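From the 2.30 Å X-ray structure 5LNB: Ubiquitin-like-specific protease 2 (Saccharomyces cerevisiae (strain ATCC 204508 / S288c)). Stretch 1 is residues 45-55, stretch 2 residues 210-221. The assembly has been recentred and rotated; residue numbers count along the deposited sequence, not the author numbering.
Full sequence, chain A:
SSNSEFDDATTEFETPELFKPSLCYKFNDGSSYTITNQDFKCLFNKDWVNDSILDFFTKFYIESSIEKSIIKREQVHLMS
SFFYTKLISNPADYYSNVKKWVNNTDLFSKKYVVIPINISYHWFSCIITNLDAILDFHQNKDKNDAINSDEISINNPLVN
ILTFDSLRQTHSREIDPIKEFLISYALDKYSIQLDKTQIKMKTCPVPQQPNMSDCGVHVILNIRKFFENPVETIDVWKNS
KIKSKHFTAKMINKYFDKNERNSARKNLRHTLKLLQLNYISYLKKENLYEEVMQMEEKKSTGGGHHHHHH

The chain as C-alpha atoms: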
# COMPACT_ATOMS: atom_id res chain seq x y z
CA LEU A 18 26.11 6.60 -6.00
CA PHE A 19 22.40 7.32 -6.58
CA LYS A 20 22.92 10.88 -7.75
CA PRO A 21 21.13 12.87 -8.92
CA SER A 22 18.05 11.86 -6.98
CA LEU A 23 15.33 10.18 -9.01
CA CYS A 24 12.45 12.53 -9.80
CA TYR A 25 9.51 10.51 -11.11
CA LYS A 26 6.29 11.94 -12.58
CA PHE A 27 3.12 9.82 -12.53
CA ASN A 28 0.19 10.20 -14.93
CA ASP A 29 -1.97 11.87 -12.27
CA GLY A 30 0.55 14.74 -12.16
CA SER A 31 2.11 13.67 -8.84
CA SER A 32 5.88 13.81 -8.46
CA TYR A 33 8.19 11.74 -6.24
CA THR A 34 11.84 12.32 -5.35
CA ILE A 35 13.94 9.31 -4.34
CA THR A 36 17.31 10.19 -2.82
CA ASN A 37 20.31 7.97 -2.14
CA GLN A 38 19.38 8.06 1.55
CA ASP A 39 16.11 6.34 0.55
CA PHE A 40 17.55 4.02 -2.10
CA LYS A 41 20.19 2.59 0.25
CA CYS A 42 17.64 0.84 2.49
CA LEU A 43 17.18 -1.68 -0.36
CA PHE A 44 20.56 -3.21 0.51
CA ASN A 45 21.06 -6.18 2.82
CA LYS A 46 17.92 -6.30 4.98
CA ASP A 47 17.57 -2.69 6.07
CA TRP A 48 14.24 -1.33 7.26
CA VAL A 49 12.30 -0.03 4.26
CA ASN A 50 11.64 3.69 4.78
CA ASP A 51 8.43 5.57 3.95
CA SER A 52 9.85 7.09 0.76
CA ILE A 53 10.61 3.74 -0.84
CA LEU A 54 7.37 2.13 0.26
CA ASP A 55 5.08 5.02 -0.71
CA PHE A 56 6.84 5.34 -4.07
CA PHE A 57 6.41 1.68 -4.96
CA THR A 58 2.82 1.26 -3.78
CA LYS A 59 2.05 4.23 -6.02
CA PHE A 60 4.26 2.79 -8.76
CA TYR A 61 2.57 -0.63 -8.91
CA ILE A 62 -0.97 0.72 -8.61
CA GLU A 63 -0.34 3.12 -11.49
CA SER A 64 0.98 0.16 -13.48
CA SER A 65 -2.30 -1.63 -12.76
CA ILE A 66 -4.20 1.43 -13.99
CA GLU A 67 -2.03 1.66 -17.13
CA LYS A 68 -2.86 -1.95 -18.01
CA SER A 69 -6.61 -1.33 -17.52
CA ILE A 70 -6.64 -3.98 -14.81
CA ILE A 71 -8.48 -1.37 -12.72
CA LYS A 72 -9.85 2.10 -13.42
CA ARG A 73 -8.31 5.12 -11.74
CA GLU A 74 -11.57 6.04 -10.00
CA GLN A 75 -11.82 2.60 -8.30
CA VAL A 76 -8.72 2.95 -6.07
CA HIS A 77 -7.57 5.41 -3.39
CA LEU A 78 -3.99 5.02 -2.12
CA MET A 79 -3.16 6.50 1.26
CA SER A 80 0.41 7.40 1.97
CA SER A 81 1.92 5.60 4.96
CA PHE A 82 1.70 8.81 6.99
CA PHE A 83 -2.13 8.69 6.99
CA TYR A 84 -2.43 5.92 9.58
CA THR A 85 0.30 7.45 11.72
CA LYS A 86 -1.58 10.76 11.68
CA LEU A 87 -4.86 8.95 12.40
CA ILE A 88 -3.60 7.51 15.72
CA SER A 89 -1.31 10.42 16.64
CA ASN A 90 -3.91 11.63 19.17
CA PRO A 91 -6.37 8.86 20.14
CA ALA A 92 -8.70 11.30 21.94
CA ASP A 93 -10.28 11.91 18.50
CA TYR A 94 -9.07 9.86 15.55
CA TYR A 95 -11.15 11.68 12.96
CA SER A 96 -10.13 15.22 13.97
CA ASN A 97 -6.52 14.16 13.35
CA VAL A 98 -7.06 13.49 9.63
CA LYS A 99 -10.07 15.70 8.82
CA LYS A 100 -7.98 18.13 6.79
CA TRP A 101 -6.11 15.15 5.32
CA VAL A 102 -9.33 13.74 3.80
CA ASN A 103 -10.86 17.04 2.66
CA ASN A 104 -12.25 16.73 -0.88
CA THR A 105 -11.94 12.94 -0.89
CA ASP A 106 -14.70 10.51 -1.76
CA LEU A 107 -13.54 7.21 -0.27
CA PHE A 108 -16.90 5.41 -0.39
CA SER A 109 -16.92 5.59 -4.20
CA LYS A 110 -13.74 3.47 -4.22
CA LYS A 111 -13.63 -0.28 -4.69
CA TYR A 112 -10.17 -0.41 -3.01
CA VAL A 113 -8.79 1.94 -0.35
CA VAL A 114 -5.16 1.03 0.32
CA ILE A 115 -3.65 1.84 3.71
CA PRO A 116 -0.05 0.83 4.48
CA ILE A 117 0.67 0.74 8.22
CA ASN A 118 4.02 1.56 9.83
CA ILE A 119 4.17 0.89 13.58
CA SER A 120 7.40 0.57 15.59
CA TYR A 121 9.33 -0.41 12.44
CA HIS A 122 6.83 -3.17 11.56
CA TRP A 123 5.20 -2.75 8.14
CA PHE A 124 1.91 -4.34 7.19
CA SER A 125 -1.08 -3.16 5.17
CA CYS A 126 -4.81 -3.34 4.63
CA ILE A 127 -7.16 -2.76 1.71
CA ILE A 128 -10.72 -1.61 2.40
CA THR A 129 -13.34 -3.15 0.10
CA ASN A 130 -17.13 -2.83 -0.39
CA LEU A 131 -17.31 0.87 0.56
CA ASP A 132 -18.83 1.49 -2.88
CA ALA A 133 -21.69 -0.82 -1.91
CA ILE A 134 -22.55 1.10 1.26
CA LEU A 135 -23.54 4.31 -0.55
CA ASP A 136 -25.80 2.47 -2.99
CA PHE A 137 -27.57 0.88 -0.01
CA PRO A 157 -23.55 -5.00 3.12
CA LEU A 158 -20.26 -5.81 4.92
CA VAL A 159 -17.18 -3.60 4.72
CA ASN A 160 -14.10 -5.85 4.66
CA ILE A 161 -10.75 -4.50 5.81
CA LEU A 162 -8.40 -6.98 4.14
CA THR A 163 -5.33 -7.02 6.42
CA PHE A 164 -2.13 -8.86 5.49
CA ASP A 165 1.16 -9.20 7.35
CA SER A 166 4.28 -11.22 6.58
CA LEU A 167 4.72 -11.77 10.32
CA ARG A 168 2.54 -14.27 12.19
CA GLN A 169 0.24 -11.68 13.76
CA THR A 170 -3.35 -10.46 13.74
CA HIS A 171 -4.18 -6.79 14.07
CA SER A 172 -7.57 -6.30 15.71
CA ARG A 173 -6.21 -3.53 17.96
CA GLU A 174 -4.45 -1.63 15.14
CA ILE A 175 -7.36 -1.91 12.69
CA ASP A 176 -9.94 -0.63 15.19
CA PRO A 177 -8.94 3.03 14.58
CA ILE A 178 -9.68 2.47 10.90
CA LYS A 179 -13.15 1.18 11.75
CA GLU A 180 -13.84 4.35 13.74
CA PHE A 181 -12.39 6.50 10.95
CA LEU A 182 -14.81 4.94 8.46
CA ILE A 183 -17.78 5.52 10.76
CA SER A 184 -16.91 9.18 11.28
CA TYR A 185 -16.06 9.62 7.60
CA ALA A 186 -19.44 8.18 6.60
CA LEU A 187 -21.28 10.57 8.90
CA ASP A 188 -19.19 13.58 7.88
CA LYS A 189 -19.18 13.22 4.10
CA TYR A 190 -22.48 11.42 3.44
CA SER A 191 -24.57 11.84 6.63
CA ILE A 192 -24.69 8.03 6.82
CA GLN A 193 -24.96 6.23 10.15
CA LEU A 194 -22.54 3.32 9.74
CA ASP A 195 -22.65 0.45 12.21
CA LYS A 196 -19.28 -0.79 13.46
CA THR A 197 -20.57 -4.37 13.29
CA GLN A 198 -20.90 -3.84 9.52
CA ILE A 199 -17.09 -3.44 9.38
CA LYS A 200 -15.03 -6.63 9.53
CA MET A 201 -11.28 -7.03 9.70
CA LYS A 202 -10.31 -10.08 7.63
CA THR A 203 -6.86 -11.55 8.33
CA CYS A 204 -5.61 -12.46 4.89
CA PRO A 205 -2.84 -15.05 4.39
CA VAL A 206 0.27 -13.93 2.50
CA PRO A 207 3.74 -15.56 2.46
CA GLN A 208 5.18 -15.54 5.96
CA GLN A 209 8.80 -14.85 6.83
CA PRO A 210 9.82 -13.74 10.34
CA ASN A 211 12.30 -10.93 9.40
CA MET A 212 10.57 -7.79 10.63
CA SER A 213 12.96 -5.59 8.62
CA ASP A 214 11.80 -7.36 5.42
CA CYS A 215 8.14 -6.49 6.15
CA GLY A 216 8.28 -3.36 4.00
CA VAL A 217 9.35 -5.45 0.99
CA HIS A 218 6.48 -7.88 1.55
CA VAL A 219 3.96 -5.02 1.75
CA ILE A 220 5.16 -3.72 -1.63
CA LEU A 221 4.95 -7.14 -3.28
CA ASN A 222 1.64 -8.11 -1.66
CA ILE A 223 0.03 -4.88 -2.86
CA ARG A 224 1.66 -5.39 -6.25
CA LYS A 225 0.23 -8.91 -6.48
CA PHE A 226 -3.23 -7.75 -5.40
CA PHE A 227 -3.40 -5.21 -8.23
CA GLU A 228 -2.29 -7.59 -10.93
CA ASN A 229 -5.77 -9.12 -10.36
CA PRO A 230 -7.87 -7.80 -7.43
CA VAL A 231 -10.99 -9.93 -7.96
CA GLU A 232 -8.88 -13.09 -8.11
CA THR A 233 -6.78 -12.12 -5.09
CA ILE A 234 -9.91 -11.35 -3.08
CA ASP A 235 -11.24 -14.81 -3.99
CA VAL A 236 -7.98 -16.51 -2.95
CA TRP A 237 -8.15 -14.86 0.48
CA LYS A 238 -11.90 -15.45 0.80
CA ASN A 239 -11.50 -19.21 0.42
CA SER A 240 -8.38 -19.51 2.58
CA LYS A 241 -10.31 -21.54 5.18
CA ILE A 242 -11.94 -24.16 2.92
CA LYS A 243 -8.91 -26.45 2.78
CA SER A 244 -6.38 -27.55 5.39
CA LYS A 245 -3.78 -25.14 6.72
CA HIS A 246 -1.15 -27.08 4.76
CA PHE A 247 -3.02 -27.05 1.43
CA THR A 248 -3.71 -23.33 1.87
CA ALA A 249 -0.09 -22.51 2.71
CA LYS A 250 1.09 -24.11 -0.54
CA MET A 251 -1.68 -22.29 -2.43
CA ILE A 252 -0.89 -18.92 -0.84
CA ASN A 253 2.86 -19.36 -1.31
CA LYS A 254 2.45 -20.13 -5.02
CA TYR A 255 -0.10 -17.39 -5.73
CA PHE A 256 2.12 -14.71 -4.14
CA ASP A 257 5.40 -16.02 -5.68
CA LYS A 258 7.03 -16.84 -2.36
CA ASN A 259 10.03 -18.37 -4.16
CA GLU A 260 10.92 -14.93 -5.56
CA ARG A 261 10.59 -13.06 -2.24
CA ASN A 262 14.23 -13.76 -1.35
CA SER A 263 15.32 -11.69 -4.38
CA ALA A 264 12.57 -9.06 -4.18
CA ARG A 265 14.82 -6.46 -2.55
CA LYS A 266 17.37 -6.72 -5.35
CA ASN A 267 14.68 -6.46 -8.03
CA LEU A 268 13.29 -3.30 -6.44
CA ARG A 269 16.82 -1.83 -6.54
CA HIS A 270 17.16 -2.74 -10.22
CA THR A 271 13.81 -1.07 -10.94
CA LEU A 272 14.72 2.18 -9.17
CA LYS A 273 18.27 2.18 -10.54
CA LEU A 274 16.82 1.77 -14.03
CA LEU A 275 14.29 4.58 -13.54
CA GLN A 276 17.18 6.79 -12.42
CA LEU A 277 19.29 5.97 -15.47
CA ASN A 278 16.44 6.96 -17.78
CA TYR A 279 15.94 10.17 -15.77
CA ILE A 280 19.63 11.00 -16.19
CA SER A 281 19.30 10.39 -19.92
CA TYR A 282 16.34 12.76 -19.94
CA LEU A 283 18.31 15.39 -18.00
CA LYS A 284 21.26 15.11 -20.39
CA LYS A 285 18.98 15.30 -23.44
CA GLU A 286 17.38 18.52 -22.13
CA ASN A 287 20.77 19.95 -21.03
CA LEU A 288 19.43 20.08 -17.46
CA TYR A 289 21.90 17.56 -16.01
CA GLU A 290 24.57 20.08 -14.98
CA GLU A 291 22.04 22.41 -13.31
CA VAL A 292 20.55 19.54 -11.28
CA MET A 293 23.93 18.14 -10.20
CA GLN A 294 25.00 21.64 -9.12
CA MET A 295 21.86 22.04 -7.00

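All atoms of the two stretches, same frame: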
# COMPACT_ATOMS: atom_id res chain seq x y z
N ASN A 45 21.10 -5.23 1.72
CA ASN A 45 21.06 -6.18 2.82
C ASN A 45 19.62 -6.48 3.23
O ASN A 45 18.84 -7.00 2.43
CB ASN A 45 21.85 -5.64 4.02
CG ASN A 45 23.29 -5.28 3.66
OD1 ASN A 45 24.04 -6.08 3.10
ND2 ASN A 45 23.67 -4.04 3.97
N LYS A 46 19.27 -6.15 4.47
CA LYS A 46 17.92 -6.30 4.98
C LYS A 46 17.54 -5.09 5.81
O LYS A 46 16.96 -5.21 6.89
CB LYS A 46 17.77 -7.58 5.80
CG LYS A 46 17.98 -8.85 5.00
CD LYS A 46 18.16 -10.04 5.88
CE LYS A 46 18.57 -11.25 5.06
NZ LYS A 46 18.72 -12.45 5.92
N ASP A 47 17.88 -3.90 5.33
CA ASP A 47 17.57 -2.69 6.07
C ASP A 47 16.07 -2.45 6.11
O ASP A 47 15.33 -2.86 5.21
CB ASP A 47 18.27 -1.48 5.45
CG ASP A 47 19.76 -1.44 5.74
OD1 ASP A 47 20.29 -2.40 6.33
OD2 ASP A 47 20.40 -0.44 5.38
N TRP A 48 15.62 -1.79 7.18
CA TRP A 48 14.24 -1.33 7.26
C TRP A 48 13.90 -0.49 6.04
O TRP A 48 14.67 0.37 5.62
CB TRP A 48 14.03 -0.52 8.55
CG TRP A 48 12.64 0.05 8.65
CD1 TRP A 48 11.47 -0.64 8.85
CD2 TRP A 48 12.27 1.43 8.54
NE1 TRP A 48 10.41 0.22 8.88
CE2 TRP A 48 10.87 1.50 8.69
CE3 TRP A 48 12.99 2.61 8.34
CZ2 TRP A 48 10.18 2.70 8.64
CZ3 TRP A 48 12.30 3.80 8.30
CH2 TRP A 48 10.91 3.84 8.44
N VAL A 49 12.74 -0.76 5.44
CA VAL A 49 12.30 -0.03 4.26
C VAL A 49 11.63 1.27 4.72
O VAL A 49 10.63 1.24 5.44
CB VAL A 49 11.34 -0.88 3.42
CG1 VAL A 49 10.79 -0.07 2.28
CG2 VAL A 49 12.05 -2.12 2.89
N ASN A 50 12.18 2.41 4.30
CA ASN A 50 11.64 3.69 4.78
C ASN A 50 10.37 4.08 4.01
O ASN A 50 9.98 3.45 3.02
CB ASN A 50 12.69 4.80 4.68
CG ASN A 50 13.21 4.99 3.26
OD1 ASN A 50 12.44 5.27 2.34
ND2 ASN A 50 14.51 4.84 3.09
N ASP A 51 9.71 5.14 4.51
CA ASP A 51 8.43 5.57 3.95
C ASP A 51 8.56 5.98 2.49
O ASP A 51 7.63 5.78 1.69
CB ASP A 51 7.87 6.74 4.75
CG ASP A 51 7.74 6.43 6.22
OD1 ASP A 51 7.12 5.40 6.56
OD2 ASP A 51 8.26 7.21 7.05
N SER A 52 9.68 6.61 2.12
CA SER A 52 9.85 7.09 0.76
C SER A 52 9.81 5.94 -0.23
O SER A 52 9.10 6.00 -1.25
CB SER A 52 11.18 7.85 0.62
OG SER A 52 11.19 8.96 1.50
N ILE A 53 10.57 4.89 0.05
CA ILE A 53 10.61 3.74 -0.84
C ILE A 53 9.25 3.07 -0.90
O ILE A 53 8.74 2.76 -1.98
CB ILE A 53 11.70 2.75 -0.38
CG1 ILE A 53 13.10 3.36 -0.54
CG2 ILE A 53 11.56 1.46 -1.14
CD1 ILE A 53 13.44 3.76 -1.96
N LEU A 54 8.64 2.85 0.25
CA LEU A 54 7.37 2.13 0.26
C LEU A 54 6.26 2.93 -0.41
O LEU A 54 5.51 2.39 -1.23
CB LEU A 54 6.99 1.75 1.69
CG LEU A 54 5.81 0.79 1.69
CD1 LEU A 54 6.08 -0.31 2.66
CD2 LEU A 54 4.51 1.54 2.02
N ASP A 55 6.15 4.23 -0.08
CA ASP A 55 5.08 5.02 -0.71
C ASP A 55 5.32 5.17 -2.21
O ASP A 55 4.36 5.17 -2.99
CB ASP A 55 4.92 6.38 -0.03
CG ASP A 55 4.34 6.27 1.39
OD1 ASP A 55 3.49 5.40 1.61
OD2 ASP A 55 4.74 7.03 2.29
N PRO A 210 9.78 -14.45 9.05
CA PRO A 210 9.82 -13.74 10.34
C PRO A 210 10.78 -12.56 10.42
O PRO A 210 10.92 -12.00 11.52
CB PRO A 210 10.24 -14.85 11.32
CG PRO A 210 11.02 -15.81 10.49
CD PRO A 210 10.44 -15.76 9.11
N ASN A 211 11.43 -12.11 9.34
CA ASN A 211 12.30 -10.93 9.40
C ASN A 211 11.45 -9.67 9.44
O ASN A 211 10.88 -9.28 8.42
CB ASN A 211 13.23 -10.84 8.20
CG ASN A 211 14.14 -12.04 8.05
OD1 ASN A 211 14.31 -12.84 8.97
ND2 ASN A 211 14.74 -12.16 6.87
N MET A 212 11.39 -8.99 10.58
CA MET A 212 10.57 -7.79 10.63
C MET A 212 11.07 -6.73 9.65
O MET A 212 10.27 -6.04 9.00
CB MET A 212 10.52 -7.21 12.05
CG MET A 212 9.52 -6.06 12.17
SD MET A 212 9.04 -5.70 13.87
CE MET A 212 10.55 -4.96 14.49
N SER A 213 12.40 -6.61 9.50
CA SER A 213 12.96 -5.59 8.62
C SER A 213 12.70 -5.87 7.14
O SER A 213 12.86 -4.95 6.33
CB SER A 213 14.46 -5.45 8.88
OG SER A 213 15.19 -6.62 8.51
N ASP A 214 12.29 -7.09 6.77
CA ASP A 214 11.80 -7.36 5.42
C ASP A 214 10.32 -7.04 5.22
O ASP A 214 9.83 -7.11 4.09
CB ASP A 214 12.01 -8.84 5.03
CG ASP A 214 13.46 -9.19 4.68
OD1 ASP A 214 14.26 -8.28 4.34
OD2 ASP A 214 13.79 -10.39 4.75
N CYS A 215 9.58 -6.70 6.29
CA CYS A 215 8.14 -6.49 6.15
C CYS A 215 7.79 -5.45 5.09
O CYS A 215 6.81 -5.61 4.36
CB CYS A 215 7.54 -6.08 7.49
SG CYS A 215 7.45 -7.42 8.65
N GLY A 216 8.58 -4.38 5.00
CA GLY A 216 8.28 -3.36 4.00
C GLY A 216 8.33 -3.89 2.58
O GLY A 216 7.55 -3.45 1.73
N VAL A 217 9.24 -4.83 2.31
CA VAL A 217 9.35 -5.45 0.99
C VAL A 217 8.14 -6.33 0.71
O VAL A 217 7.64 -6.39 -0.42
CB VAL A 217 10.67 -6.24 0.88
CG1 VAL A 217 10.75 -7.01 -0.44
CG2 VAL A 217 11.87 -5.33 1.03
N HIS A 218 7.66 -7.06 1.73
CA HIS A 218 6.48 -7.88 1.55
C HIS A 218 5.23 -7.04 1.30
O HIS A 218 4.39 -7.41 0.48
CB HIS A 218 6.28 -8.79 2.75
CG HIS A 218 7.26 -9.91 2.81
ND1 HIS A 218 7.06 -11.11 2.16
CD2 HIS A 218 8.47 -10.01 3.42
CE1 HIS A 218 8.09 -11.90 2.37
NE2 HIS A 218 8.96 -11.26 3.13
N VAL A 219 5.10 -5.90 2.00
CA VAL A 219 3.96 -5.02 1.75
C VAL A 219 3.93 -4.61 0.28
O VAL A 219 2.90 -4.70 -0.39
CB VAL A 219 4.00 -3.79 2.67
CG1 VAL A 219 3.09 -2.69 2.11
CG2 VAL A 219 3.55 -4.15 4.08
N ILE A 220 5.07 -4.14 -0.23
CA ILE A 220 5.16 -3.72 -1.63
C ILE A 220 4.71 -4.85 -2.55
O ILE A 220 3.89 -4.65 -3.45
CB ILE A 220 6.59 -3.25 -1.95
CG1 ILE A 220 6.90 -1.95 -1.19
CG2 ILE A 220 6.81 -3.11 -3.48
CD1 ILE A 220 8.38 -1.55 -1.22
N LEU A 221 5.24 -6.06 -2.34
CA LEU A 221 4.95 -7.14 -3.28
C LEU A 221 3.55 -7.71 -3.09
O LEU A 221 2.95 -8.19 -4.06
CB LEU A 221 6.00 -8.23 -3.18
CG LEU A 221 7.16 -7.88 -4.14
CD1 LEU A 221 8.26 -7.08 -3.47
CD2 LEU A 221 7.70 -9.10 -4.84
O HOH W 1 10.94 -3.20 6.25

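The helical parts of the two stretches run nearly parallel (18° between their directions, axes 10.2 Å apart at closest), and the contact buries 480 Å² in total.

Val-49, Leu-54 and Ile-220 carry most of its apolar part; all three are buried, where apolar branches need no polar partner. The CA-to-CB bond of Val-49 points toward the other stretch. With chi1 at t (175°), CG2 of Val-49 lies 3.7 Å from CG2 of Val-217, itself t. Gly-216 leaves the room for this: Val-49 CB sits 4.0 Å from Gly-216 CA, and an ideal CB there would lie 2.6 Å from Val-49 CB, a clash. Leu-54 starts sideways, but chi1 at t (-170°) with an off-well chi2 of 136° brings CD1 to 3.9 Å from Val-219 CG1. Ile-220, m then t, extends its CD1 to 4.1 Å from Leu-54 CA.

The direct hydrogen bond across lies at Lys-46 and Ser-213: the small Ser-213 hydroxyl, in p (66°), donates from OG to the backbone Lys-46 O at 2.8 Å. A water next to the Val-49/Gly-216 step adds a bridge, donating to Ser-213 O (2.6 Å) and accepting from Val-49 N (3.1 Å) and Gly-216 N (2.9 Å). Exposed Lys-46, chi2 to chi4 all t, lays its methylenes along the contact, CG 3.8 Å from Asp-214 OD1. Within stretch 1, Asn-50 OD1 caps the helix, accepting from Ile-53 N (3.0 Å).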